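Local structure of lasso peptide isopeptidase AtxE2 (Asticcacaulis excentricus, 5TXE) at residues A672-Y675 against D676-R679. The protein hydrolyses the isopeptide bond of the lasso peptides astexin-2 and astexin-3, turning the threaded molecules into linear peptides. The protein carries 1 engineered substitution. Numbering follows the deposited sequence.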
loop_
_atom_site.group_PDB
_atom_site.type_symbol
_atom_site.label_atom_id
_atom_site.label_comp_id
_atom_site.label_asym_id
_atom_site.label_seq_id
_atom_site.Cartn_x
_atom_site.Cartn_y
_atom_site.Cartn_z
ATOM N N ALA A 672 -19.726 21.344 -17.565
ATOM C CA ALA A 672 -20.553 21.265 -18.757
ATOM C C ALA A 672 -19.845 20.623 -19.919
ATOM O O ALA A 672 -20.415 19.789 -20.640
ATOM C CB ALA A 672 -21.036 22.659 -19.146
ATOM N N ALA A 673 -18.578 20.957 -20.095
ATOM C CA ALA A 673 -17.796 20.355 -21.197
ATOM C C ALA A 673 -17.585 18.853 -20.985
ATOM O O ALA A 673 -17.583 18.076 -21.926
ATOM C CB ALA A 673 -16.452 21.057 -21.347
ATOM N N GLN A 674 -17.407 18.453 -19.738
ATOM C CA GLN A 674 -17.238 17.044 -19.419
ATOM C C GLN A 674 -18.488 16.276 -19.788
ATOM O O GLN A 674 -18.416 15.276 -20.461
ATOM C CB GLN A 674 -16.923 16.894 -17.945
ATOM C CG GLN A 674 -17.190 15.534 -17.323
ATOM C CD GLN A 674 -16.946 15.581 -15.815
ATOM O OE1 GLN A 674 -15.810 15.580 -15.392
ATOM N NE2 GLN A 674 -17.995 15.614 -15.029
ATOM N N TYR A 675 -19.649 16.763 -19.386
ATOM C CA TYR A 675 -20.902 16.094 -19.783
ATOM C C TYR A 675 -21.240 16.164 -21.287
ATOM O O TYR A 675 -21.815 15.208 -21.848
ATOM C CB TYR A 675 -22.070 16.586 -18.923
ATOM C CG TYR A 675 -21.916 16.174 -17.465
ATOM C CD1 TYR A 675 -21.970 14.815 -17.071
ATOM C CD2 TYR A 675 -21.716 17.119 -16.482
ATOM C CE1 TYR A 675 -21.812 14.440 -15.730
ATOM C CE2 TYR A 675 -21.555 16.763 -15.152
ATOM C CZ TYR A 675 -21.622 15.413 -14.776
ATOM O OH TYR A 675 -21.511 15.131 -13.442
ATOM N N ASP A 676 -20.835 17.221 -21.973
ATOM C CA ASP A 676 -20.904 17.172 -23.463
ATOM C C ASP A 676 -20.158 15.961 -24.014
ATOM O O ASP A 676 -20.658 15.209 -24.847
ATOM C CB ASP A 676 -20.324 18.447 -24.112
ATOM C CG ASP A 676 -21.187 19.701 -23.863
ATOM O OD1 ASP A 676 -22.378 19.561 -23.454
ATOM O OD2 ASP A 676 -20.657 20.826 -24.051
ATOM N N ARG A 677 -18.934 15.769 -23.555
ATOM C CA ARG A 677 -18.132 14.677 -24.023
ATOM C C ARG A 677 -18.786 13.333 -23.695
ATOM O O ARG A 677 -18.836 12.452 -24.512
ATOM C CB ARG A 677 -16.820 14.730 -23.283
ATOM C CG ARG A 677 -15.597 15.055 -24.086
ATOM C CD ARG A 677 -14.394 14.713 -23.230
ATOM N NE ARG A 677 -14.234 15.804 -22.347
ATOM C CZ ARG A 677 -14.037 15.814 -21.038
ATOM N NH1 ARG A 677 -13.925 14.731 -20.273
ATOM N NH2 ARG A 677 -13.905 17.014 -20.500
ATOM N N TRP A 678 -19.280 13.183 -22.475
ATOM C CA TRP A 678 -19.817 11.912 -22.058
ATOM C C TRP A 678 -21.170 11.635 -22.739
ATOM O O TRP A 678 -21.481 10.484 -23.078
ATOM C CB TRP A 678 -19.940 11.854 -20.546
ATOM C CG TRP A 678 -18.634 11.934 -19.819
ATOM C CD1 TRP A 678 -17.393 11.944 -20.364
ATOM C CD2 TRP A 678 -18.456 12.017 -18.423
ATOM N NE1 TRP A 678 -16.453 12.035 -19.397
ATOM C CE2 TRP A 678 -17.080 12.117 -18.184
ATOM C CE3 TRP A 678 -19.329 12.031 -17.336
ATOM C CZ2 TRP A 678 -16.550 12.171 -16.928
ATOM C CZ3 TRP A 678 -18.773 12.108 -16.050
ATOM C CH2 TRP A 678 -17.414 12.153 -15.866
ATOM N N ARG A 679 -21.939 12.676 -23.020
ATOM C CA ARG A 679 -23.174 12.471 -23.853
ATOM C C ARG A 679 -22.814 11.988 -25.235
ATOM O O ARG A 679 -23.447 11.056 -25.759
ATOM C CB ARG A 679 -24.041 13.720 -23.887
ATOM C CG ARG A 679 -24.770 13.872 -22.570
ATOM C CD ARG A 679 -25.875 14.921 -22.558
ATOM N NE ARG A 679 -25.285 16.238 -22.409
ATOM C CZ ARG A 679 -25.172 16.913 -21.264
ATOM N NH1 ARG A 679 -25.676 16.475 -20.089
ATOM N NH2 ARG A 679 -24.552 18.068 -21.311
#
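Gln674 lies flat over one face of the Trp678 indole, one helical turn further on. Its CG makes a CH-pi contact, 3.5 Å from the centroid of the six-membered ring of Trp678 and nearly on the ring normal. CG is anti to the backbone N (chi1 159°) and the chain is extended beyond it, which carries the amide on across the same ring. There the amide plane is 3° from that of the indole. Gln674 CD sits 3.5 Å from Trp678 CH2. The amide NE2 reaches Asp655, and also stands over a face of the Tyr675 ring. Tyr675 meets the same side of the indole obliquely, at its CE3 and CZ3 rim: its CE1 is 3.8 Å from Trp678 CE3, with the two ring planes 83° apart. With an alanine at Trp678, the Gln674 chain would probably lose the surface it rests on and Tyr675 CE1 its aromatic neighbour.

Among the charged groups, Arg679 bends back at chi3, bringing one face of its guanidinium over Tyr675 O; NH2 also makes a weak, long salt bridge to Asp676 OD1 at 3.4 Å. Arg677, likewise bent at chi3, lays one face of its guanidinium over Gln674 CA, 3.5 Å from its NH2, while NH1 pairs with Glu629, which also accepts the indole N-H of Trp678.

The backbone supplies four hydrogen bonds, from Asp676 N to Ala672 O (2.9 Å), Arg677 N to Ala673 O, Trp678 N to Gln674 O and Arg679 N to Tyr675 O (2.8 Å).

Side chains meeting three and four residues apart over i to i+4 backbone bonds mark the first turns of an amphipathic alpha-helix: Tyr675 and Trp678 are buried against helix 643-662, where Trp678 meets Trp656 edge-to-face, and so fasten the C-terminal helix 672-684 to the alpha/beta-hydrolase domain, away from the active site.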